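Local coordinates for amino acid ABC transporter, periplasmic amino acid-binding protein (Brucella ovis, PDB 4Z9N), which binds glutathione as the periplasmic solute-binding component of an ABC transporter, probably delivering it to the membrane permease for uptake, at the interface of chains A and B. Numbering follows the deposited sequence. Chains: chain A/B, Amino acid ABC transporter, periplasmic amino acid-binding protein.

Contact 1: the interface of chains A and B. Residues chain A 237, 240-241, 316, 323-324; chain B 110, 210-212, 312, 321.
B:Lys210 meets A:Glu240, A:Asn237 and A:Gly324 from an extended stretch of backbone just ahead of strand 211-218, while on the other side A:Asn237 and A:Glu240 lie one turn apart at the C-terminal end of helix 222-240. The lysine chain, bent at chi3 (-76°), runs along the outer rims of the packed pair A:Trp316 and A:Tyr323 and ends in a three-pronged grip. Its NZ forms a salt bridge with A:Glu240 OE1 at 2.7 Å, tip to tip, on the syn side but tilted out of the carboxylate plane. It also donates to the side-chain amide oxygen A:Asn237 OD1, from above the carbonyl plane, and to the backbone oxygen A:Gly324 O, each at 2.8 Å from B:Lys210 NZ. A:Glu240 OE1 is itself fixed from the opposite face by the indole A:Trp316 NE1 (3.0 Å, 169° at H), a second-shell bond that should help orient the carboxylate. The lysine methylenes run past A:Tyr323 in the opposite sense, and B:Lys210 CD packs 3.9 Å from A:Trp316 CZ2. B:Leu321 divides its methyls, CD1 touching A:Tyr323 CD2 and CD2 touching A:Trp316 CB, each at 3.7 Å. A water links the phenol A:Tyr323 OH to the backbone oxygen of B:Asp110. A lysine amine gripped by three oxygens, its methylenes laid along two aromatic side chains, thus helps hold the two copies together in the deposited dimer.

Contact 2: the interface of chains A and B. Residues chain A 222, 226, 229-230, 274-275; chain B 96-97, 102, 219.
The carboxylate of B:Asp96 meets A:Trp230 and A:Arg229 through one oxygen, a compact example of a shared acceptor. The indole A:Trp230 NE1 donates to B:Asp96 OD2 at 2.9 Å, on the anti side but tilted out of the carboxylate plane, with the acceptor near the indole plane and the two planes 76° apart. From the same face of that carboxylate A:Arg229 NH1 adds a salt bridge to B:Asp96 OD2 at 3.0 Å, more bent (130° at H) and well out of the guanidinium plane. Within chain A, the guanidinium keeps its edge for A:Asp226, whose OD1 accepts from A:Arg229 NH1 at 2.6 Å nearly along its C-O axis; the chain bend at chi3 (-39°) helps bring the group between the two acids. A:Asp226 OD2 lies 3.1 Å from the backbone oxygen B:Asp96 O, a clash of acceptors unless the acid carries a proton, which is not seen; the arginine and the nearby sodium ion may ease the gathering of acids. Waters join A:Arg229 NH2 to B:Asp102 OD1, and the backbone oxygens of A:Asp274 and B:Thr97. Apolar packing sets A:Ala222 CB against the amide carbon B:Gln219 CD at 3.4 Å and A:Leu275 CD1 against B:Thr97 CG2 at 3.6 Å. In the fold, helix 222-240 and the end of helix 271-274 receive the short helix 93-97, whose B:Asp96 belongs with B:Asp102 and B:Gln219 to the sodium site.

Contact 3: the interface of chains A and B. Residues chain A 230, 271, 275, 281, 327-328; chain B 93, 97.
B:Ile93 lies over the indole face of A:Trp230, a worked case of an aliphatic branch packed on an aromatic ring. Two CH-pi contacts define the overlap: B:Ile93 CB sits 3.5 Å from the centroid of the six-membered ring of A:Trp230, and B:Ile93 CG1 lies equally close to that of the five-membered ring. With CG1 anti to the backbone N (chi1 -172°), the longer branch runs across the indole and places B:Ile93 CD1 over its CG–CD2 side, where it also meets A:Trp281 tip to tip, 3.7 Å from A:Trp281 CZ2. A:Leu275 CD2, resting over one face of the A:Trp281 ring, is a further neighbour of B:Ile93 CD1, the leucine and isoleucine side chains crossing at about a right angle. Apolar contacts close around the other branch. B:Ile93 CG2 touches A:Ile271 CG2 at 3.7 Å and packs alongside A:Val327, near the backbone of the C-terminal A:Arg328. Polar links stay at the margin. The hydroxyl B:Thr97 OG1 donates to the backbone oxygen B:Ile93 O at 3.0 Å from above the carbonyl plane, and through a water reaches the backbone oxygen A:Ile271 O. The isoleucine thus plugs a chiefly hydrophobic pocket of chain A, probably helping to anchor helix 93-97 in the deposited dimer.

Contact 1: the interface of chains A and B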
loop_
_atom_site.group_PDB
_atom_site.type_symbol
_atom_site.label_atom_id
_atom_site.label_comp_id
_atom_site.label_asym_id
_atom_site.label_seq_id
_atom_site.Cartn_x
_atom_site.Cartn_y
_atom_site.Cartn_z
ATOM N N ASN A 237 -9.441 2.677 8.812
ATOM C CA ASN A 237 -10.407 3.773 8.715
ATOM C C ASN A 237 -11.086 3.999 10.060
ATOM O O ASN A 237 -11.343 5.137 10.462
ATOM C CB ASN A 237 -11.477 3.480 7.647
ATOM C CG ASN A 237 -11.043 3.891 6.253
ATOM O OD1 ASN A 237 -11.123 5.070 5.891
ATOM N ND2 ASN A 237 -10.581 2.924 5.457
ATOM N N GLU A 240 -8.832 5.983 12.291
ATOM C CA GLU A 240 -8.714 7.358 11.791
ATOM C C GLU A 240 -9.952 8.176 12.165
ATOM O O GLU A 240 -9.850 9.360 12.526
ATOM C CB GLU A 240 -8.514 7.379 10.262
ATOM C CG GLU A 240 -8.276 8.813 9.708
ATOM C CD GLU A 240 -8.335 8.917 8.176
ATOM O OE1 GLU A 240 -7.992 7.940 7.495
ATOM O OE2 GLU A 240 -8.717 9.996 7.662
ATOM N N TYR A 241 -11.122 7.542 12.103
ATOM C CA TYR A 241 -12.379 8.222 12.403
ATOM C C TYR A 241 -12.770 8.185 13.893
ATOM O O TYR A 241 -13.849 8.652 14.268
ATOM C CB TYR A 241 -13.511 7.614 11.569
ATOM C CG TYR A 241 -13.318 7.696 10.062
ATOM C CD1 TYR A 241 -12.473 8.632 9.493
ATOM C CD2 TYR A 241 -13.995 6.828 9.216
ATOM C CE1 TYR A 241 -12.312 8.708 8.112
ATOM C CE2 TYR A 241 -13.835 6.893 7.837
ATOM C CZ TYR A 241 -12.988 7.833 7.293
ATOM O OH TYR A 241 -12.834 7.901 5.924
ATOM N N TRP A 316 -1.385 7.511 8.788
ATOM C CA TRP A 316 -0.764 8.335 7.754
ATOM C C TRP A 316 -0.816 9.815 8.074
ATOM O O TRP A 316 0.090 10.553 7.725
ATOM C CB TRP A 316 -1.461 8.096 6.407
ATOM C CG TRP A 316 -2.904 8.521 6.452
ATOM C CD1 TRP A 316 -3.951 7.827 6.986
ATOM C CD2 TRP A 316 -3.445 9.754 5.964
ATOM N NE1 TRP A 316 -5.128 8.550 6.843
ATOM C CE2 TRP A 316 -4.837 9.736 6.221
ATOM C CE3 TRP A 316 -2.891 10.865 5.317
ATOM C CZ2 TRP A 316 -5.680 10.788 5.851
ATOM C CZ3 TRP A 316 -3.730 11.921 4.960
ATOM C CH2 TRP A 316 -5.110 11.871 5.232
ATOM N N TYR A 323 -2.356 3.668 5.973
ATOM C CA TYR A 323 -3.264 4.530 5.223
ATOM C C TYR A 323 -4.482 3.713 4.837
ATOM O O TYR A 323 -4.391 2.826 3.981
ATOM C CB TYR A 323 -2.561 5.083 3.971
ATOM C CG TYR A 323 -3.403 6.010 3.097
ATOM C CD1 TYR A 323 -4.277 5.504 2.126
ATOM C CD2 TYR A 323 -3.276 7.387 3.200
ATOM C CE1 TYR A 323 -5.021 6.363 1.303
ATOM C CE2 TYR A 323 -4.011 8.236 2.399
ATOM C CZ TYR A 323 -4.880 7.722 1.448
ATOM O OH TYR A 323 -5.603 8.592 0.639
ATOM N N GLY A 324 -5.616 4.001 5.471
ATOM C CA GLY A 324 -6.860 3.327 5.146
ATOM C C GLY A 324 -7.456 3.790 3.819
ATOM O O GLY A 324 -7.911 4.930 3.677
ATOM N N ASP B 110 -3.789 11.655 -3.150
ATOM C CA ASP B 110 -4.367 12.995 -3.258
ATOM C C ASP B 110 -5.588 13.111 -2.330
ATOM O O ASP B 110 -5.902 12.188 -1.572
ATOM C CB ASP B 110 -4.765 13.287 -4.706
ATOM C CG ASP B 110 -4.629 14.753 -5.071
ATOM O OD1 ASP B 110 -4.421 15.577 -4.156
ATOM O OD2 ASP B 110 -4.718 15.069 -6.282
ATOM N N LYS B 210 -10.010 11.300 1.052
ATOM C CA LYS B 210 -8.822 10.577 0.623
ATOM C C LYS B 210 -9.007 10.140 -0.826
ATOM O O LYS B 210 -10.025 9.525 -1.171
ATOM C CB LYS B 210 -8.580 9.354 1.514
ATOM C CG LYS B 210 -8.134 9.713 2.925
ATOM C CD LYS B 210 -7.952 8.455 3.778
ATOM C CE LYS B 210 -9.306 7.911 4.213
ATOM N NZ LYS B 210 -9.085 6.846 5.279
ATOM N N GLU B 211 -8.035 10.461 -1.679
ATOM C CA GLU B 211 -8.117 10.080 -3.089
ATOM C C GLU B 211 -6.806 9.451 -3.544
ATOM O O GLU B 211 -5.972 10.091 -4.196
ATOM C CB GLU B 211 -8.457 11.286 -3.985
ATOM C CG GLU B 211 -9.656 12.092 -3.536
ATOM C CD GLU B 211 -11.011 11.558 -4.006
ATOM O OE1 GLU B 211 -11.081 10.575 -4.780
ATOM O OE2 GLU B 211 -12.030 12.159 -3.584
ATOM N N PRO B 212 -6.591 8.185 -3.170
ATOM C CA PRO B 212 -5.386 7.499 -3.637
ATOM C C PRO B 212 -5.520 7.059 -5.105
ATOM O O PRO B 212 -6.378 6.231 -5.436
ATOM C CB PRO B 212 -5.275 6.307 -2.669
ATOM C CG PRO B 212 -6.731 6.027 -2.268
ATOM C CD PRO B 212 -7.347 7.408 -2.174
ATOM N N LEU B 312 2.638 14.067 0.761
ATOM C CA LEU B 312 2.331 12.664 1.036
ATOM C C LEU B 312 3.078 11.744 0.099
ATOM O O LEU B 312 3.243 10.563 0.391
ATOM C CB LEU B 312 0.830 12.396 0.898
ATOM C CG LEU B 312 -0.083 13.113 1.878
ATOM C CD1 LEU B 312 -1.550 12.773 1.530
ATOM C CD2 LEU B 312 0.271 12.702 3.294
ATOM N N LEU B 321 4.481 8.943 2.291
ATOM C CA LEU B 321 3.800 7.642 2.339
ATOM C C LEU B 321 4.313 6.643 1.301
ATOM O O LEU B 321 3.915 5.463 1.311
ATOM C CB LEU B 321 2.289 7.831 2.123
ATOM C CG LEU B 321 1.553 8.747 3.094
ATOM C CD1 LEU B 321 0.054 8.824 2.745
ATOM C CD2 LEU B 321 1.741 8.248 4.544
HETATM O O HOH W 1 -4.894 11.173 0.813
#

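Contact 2: the interface of chains A and B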
loop_
_atom_site.group_PDB
_atom_site.type_symbol
_atom_site.label_atom_id
_atom_site.label_comp_id
_atom_site.label_asym_id
_atom_site.label_seq_id
_atom_site.Cartn_x
_atom_site.Cartn_y
_atom_site.Cartn_z
ATOM N N ALA A 222 -9.844 -13.304 -6.262
ATOM C CA ALA A 222 -9.864 -11.873 -5.983
ATOM C C ALA A 222 -10.908 -11.527 -4.930
ATOM O O ALA A 222 -10.683 -10.635 -4.106
ATOM C CB ALA A 222 -10.122 -11.089 -7.267
ATOM N N ASP A 226 -10.081 -9.589 -1.558
ATOM C CA ASP A 226 -10.839 -8.377 -1.272
ATOM C C ASP A 226 -11.306 -8.378 0.181
ATOM O O ASP A 226 -11.235 -7.354 0.855
ATOM C CB ASP A 226 -12.049 -8.229 -2.213
ATOM C CG ASP A 226 -11.646 -7.797 -3.631
ATOM O OD1 ASP A 226 -10.535 -7.277 -3.806
ATOM O OD2 ASP A 226 -12.437 -7.982 -4.573
ATOM N N ARG A 229 -8.181 -7.799 2.431
ATOM C CA ARG A 229 -7.711 -6.417 2.228
ATOM C C ARG A 229 -8.636 -5.408 2.903
ATOM O O ARG A 229 -8.179 -4.470 3.564
ATOM C CB ARG A 229 -7.606 -6.084 0.726
ATOM C CG ARG A 229 -7.350 -4.577 0.429
ATOM C CD ARG A 229 -7.271 -4.285 -1.088
ATOM N NE ARG A 229 -6.571 -5.365 -1.764
ATOM C CZ ARG A 229 -7.129 -6.246 -2.583
ATOM N NH1 ARG A 229 -8.410 -6.157 -2.895
ATOM N NH2 ARG A 229 -6.389 -7.204 -3.112
ATOM N N TRP A 230 -9.943 -5.603 2.756
ATOM C CA TRP A 230 -10.856 -4.596 3.283
ATOM C C TRP A 230 -11.125 -4.747 4.781
ATOM O O TRP A 230 -11.509 -3.788 5.413
ATOM C CB TRP A 230 -12.150 -4.567 2.427
ATOM C CG TRP A 230 -11.767 -3.831 1.168
ATOM C CD1 TRP A 230 -11.474 -4.364 -0.055
ATOM C CD2 TRP A 230 -11.480 -2.421 1.069
ATOM N NE1 TRP A 230 -11.055 -3.364 -0.924
ATOM C CE2 TRP A 230 -11.071 -2.164 -0.261
ATOM C CE3 TRP A 230 -11.564 -1.356 1.968
ATOM C CZ2 TRP A 230 -10.733 -0.878 -0.708
ATOM C CZ3 TRP A 230 -11.240 -0.073 1.524
ATOM C CH2 TRP A 230 -10.822 0.151 0.198
ATOM N N ASP A 274 -21.625 -6.045 -1.726
ATOM C CA ASP A 274 -20.721 -6.186 -2.883
ATOM C C ASP A 274 -19.419 -6.906 -2.504
ATOM O O ASP A 274 -18.760 -7.501 -3.355
ATOM C CB ASP A 274 -20.368 -4.818 -3.493
ATOM C CG ASP A 274 -21.466 -4.266 -4.383
ATOM O OD1 ASP A 274 -22.388 -5.019 -4.735
ATOM O OD2 ASP A 274 -21.408 -3.067 -4.742
ATOM N N LEU A 275 -19.041 -6.815 -1.235
ATOM C CA LEU A 275 -17.823 -7.448 -0.727
ATOM C C LEU A 275 -18.092 -8.923 -0.417
ATOM O O LEU A 275 -17.172 -9.712 -0.213
ATOM C CB LEU A 275 -17.334 -6.724 0.525
ATOM C CG LEU A 275 -16.027 -7.153 1.204
ATOM C CD1 LEU A 275 -14.826 -7.071 0.246
ATOM C CD2 LEU A 275 -15.788 -6.323 2.461
ATOM N N ASP B 96 -13.134 -1.791 -6.131
ATOM C CA ASP B 96 -12.310 -2.985 -5.899
ATOM C C ASP B 96 -13.175 -4.254 -5.892
ATOM O O ASP B 96 -12.715 -5.350 -6.234
ATOM C CB ASP B 96 -11.565 -2.829 -4.556
ATOM C CG ASP B 96 -10.254 -3.616 -4.473
ATOM O OD1 ASP B 96 -9.836 -4.298 -5.441
ATOM O OD2 ASP B 96 -9.603 -3.494 -3.405
ATOM N N THR B 97 -14.443 -4.108 -5.522
ATOM C CA THR B 97 -15.286 -5.280 -5.287
ATOM C C THR B 97 -16.376 -5.513 -6.323
ATOM O O THR B 97 -16.831 -6.635 -6.491
ATOM C CB THR B 97 -16.006 -5.186 -3.937
ATOM O OG1 THR B 97 -16.802 -3.994 -3.909
ATOM C CG2 THR B 97 -14.993 -5.148 -2.812
ATOM N N ASP B 102 -8.835 -4.820 -10.073
ATOM C CA ASP B 102 -7.893 -4.773 -8.955
ATOM C C ASP B 102 -6.992 -3.546 -9.118
ATOM O O ASP B 102 -6.958 -2.902 -10.174
ATOM C CB ASP B 102 -7.016 -6.034 -8.898
ATOM C CG ASP B 102 -7.681 -7.205 -8.190
ATOM O OD1 ASP B 102 -8.520 -6.999 -7.293
ATOM O OD2 ASP B 102 -7.345 -8.351 -8.545
ATOM N N GLN B 219 -9.252 -7.908 -12.590
ATOM C CA GLN B 219 -9.073 -9.110 -11.767
ATOM C C GLN B 219 -8.780 -10.339 -12.628
ATOM O O GLN B 219 -9.024 -10.338 -13.834
ATOM C CB GLN B 219 -10.322 -9.374 -10.912
ATOM C CG GLN B 219 -10.518 -8.348 -9.814
ATOM C CD GLN B 219 -11.747 -8.596 -8.948
ATOM O OE1 GLN B 219 -11.897 -7.990 -7.874
ATOM N NE2 GLN B 219 -12.633 -9.484 -9.407
HETATM O O HOH W 2 -7.686 -8.806 -5.350
HETATM O O HOH W 3 -19.385 -7.908 -6.092
#

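Contact 3: the interface of chains A and B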
loop_
_atom_site.group_PDB
_atom_site.type_symbol
_atom_site.label_atom_id
_atom_site.label_comp_id
_atom_site.label_asym_id
_atom_site.label_seq_id
_atom_site.Cartn_x
_atom_site.Cartn_y
_atom_site.Cartn_z
ATOM N N TRP A 230 -9.943 -5.603 2.756
ATOM C CA TRP A 230 -10.856 -4.596 3.283
ATOM C C TRP A 230 -11.125 -4.747 4.781
ATOM O O TRP A 230 -11.509 -3.788 5.413
ATOM C CB TRP A 230 -12.150 -4.567 2.427
ATOM C CG TRP A 230 -11.767 -3.831 1.168
ATOM C CD1 TRP A 230 -11.474 -4.364 -0.055
ATOM C CD2 TRP A 230 -11.480 -2.421 1.069
ATOM N NE1 TRP A 230 -11.055 -3.364 -0.924
ATOM C CE2 TRP A 230 -11.071 -2.164 -0.261
ATOM C CE3 TRP A 230 -11.564 -1.356 1.968
ATOM C CZ2 TRP A 230 -10.733 -0.878 -0.708
ATOM C CZ3 TRP A 230 -11.240 -0.073 1.524
ATOM C CH2 TRP A 230 -10.822 0.151 0.198
ATOM N N ILE A 271 -22.168 -1.656 0.048
ATOM C CA ILE A 271 -20.723 -1.850 0.183
ATOM C C ILE A 271 -20.417 -3.218 0.757
ATOM O O ILE A 271 -19.661 -3.986 0.173
ATOM C CB ILE A 271 -20.089 -0.752 1.043
ATOM C CG1 ILE A 271 -20.099 0.557 0.260
ATOM C CG2 ILE A 271 -18.674 -1.143 1.470
ATOM C CD1 ILE A 271 -19.508 1.705 1.020
ATOM N N LEU A 275 -19.041 -6.815 -1.235
ATOM C CA LEU A 275 -17.823 -7.448 -0.727
ATOM C C LEU A 275 -18.092 -8.923 -0.417
ATOM O O LEU A 275 -17.172 -9.712 -0.213
ATOM C CB LEU A 275 -17.334 -6.724 0.525
ATOM C CG LEU A 275 -16.027 -7.153 1.204
ATOM C CD1 LEU A 275 -14.826 -7.071 0.246
ATOM C CD2 LEU A 275 -15.788 -6.323 2.461
ATOM N N TRP A 281 -20.707 -5.237 8.285
ATOM C CA TRP A 281 -19.443 -5.960 8.433
ATOM C C TRP A 281 -18.398 -5.188 9.258
ATOM O O TRP A 281 -17.655 -5.798 10.033
ATOM C CB TRP A 281 -18.875 -6.324 7.051
ATOM C CG TRP A 281 -18.480 -5.132 6.213
ATOM C CD1 TRP A 281 -19.316 -4.235 5.605
ATOM C CD2 TRP A 281 -17.151 -4.750 5.859
ATOM N NE1 TRP A 281 -18.582 -3.294 4.921
ATOM C CE2 TRP A 281 -17.249 -3.593 5.053
ATOM C CE3 TRP A 281 -15.881 -5.263 6.158
ATOM C CZ2 TRP A 281 -16.123 -2.933 4.545
ATOM C CZ3 TRP A 281 -14.754 -4.598 5.649
ATOM C CH2 TRP A 281 -14.889 -3.447 4.852
ATOM N N VAL A 327 -13.464 3.741 2.111
ATOM C CA VAL A 327 -14.642 2.893 1.993
ATOM C C VAL A 327 -15.726 3.771 1.380
ATOM O O VAL A 327 -16.508 4.411 2.087
ATOM C CB VAL A 327 -15.014 2.312 3.351
ATOM C CG1 VAL A 327 -16.250 1.449 3.261
ATOM C CG2 VAL A 327 -13.824 1.481 3.848
ATOM N N ARG A 328 -15.733 3.775 0.046
ATOM C CA ARG A 328 -16.402 4.766 -0.801
ATOM C C ARG A 328 -16.867 4.063 -2.075
ATOM O O ARG A 328 -16.399 2.936 -2.340
ATOM C CB ARG A 328 -15.431 5.923 -1.136
ATOM C CG ARG A 328 -15.791 6.819 -2.341
ATOM C CD ARG A 328 -16.636 8.035 -1.948
ATOM N NE ARG A 328 -18.040 7.691 -1.747
ATOM C CZ ARG A 328 -18.950 8.508 -1.221
ATOM N NH1 ARG A 328 -20.201 8.079 -1.067
ATOM N NH2 ARG A 328 -18.617 9.737 -0.839
ATOM O OXT ARG A 328 -17.687 4.594 -2.852
ATOM N N ILE B 93 -13.325 0.983 -2.130
ATOM C CA ILE B 93 -13.765 -0.398 -1.985
ATOM C C ILE B 93 -14.753 -0.821 -3.095
ATOM O O ILE B 93 -14.662 -1.935 -3.597
ATOM C CB ILE B 93 -14.360 -0.659 -0.581
ATOM C CG1 ILE B 93 -14.624 -2.155 -0.388
ATOM C CG2 ILE B 93 -15.659 0.132 -0.331
ATOM C CD1 ILE B 93 -15.004 -2.506 1.046
ATOM N N THR B 97 -14.443 -4.108 -5.522
ATOM C CA THR B 97 -15.286 -5.280 -5.287
ATOM C C THR B 97 -16.376 -5.513 -6.323
ATOM O O THR B 97 -16.831 -6.635 -6.491
ATOM C CB THR B 97 -16.006 -5.186 -3.937
ATOM O OG1 THR B 97 -16.802 -3.994 -3.909
ATOM C CG2 THR B 97 -14.993 -5.148 -2.812
HETATM O O HOH W 4 -17.997 -2.824 -1.838
#

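Contacts 2 and 3 are neighbours, their C-alpha centres about 7 Å apart, and share A:Trp230, A:Leu275 and B:Thr97. The indole of A:Trp230 joins them, its N-H serving contact 2 and its face contact 3, so helix 93-97 of chain B is held by polar and apolar means at once. Contact 1 lies farther off, its C-alpha centre about 18 Å from that of contact 2 and 15 Å from that of contact 3, but helix 222-240 of chain A runs through all three. Because the interface is two-fold symmetric, each contact recurs with the chains exchanged, which spreads the attachment over a broad surface of the deposited dimer.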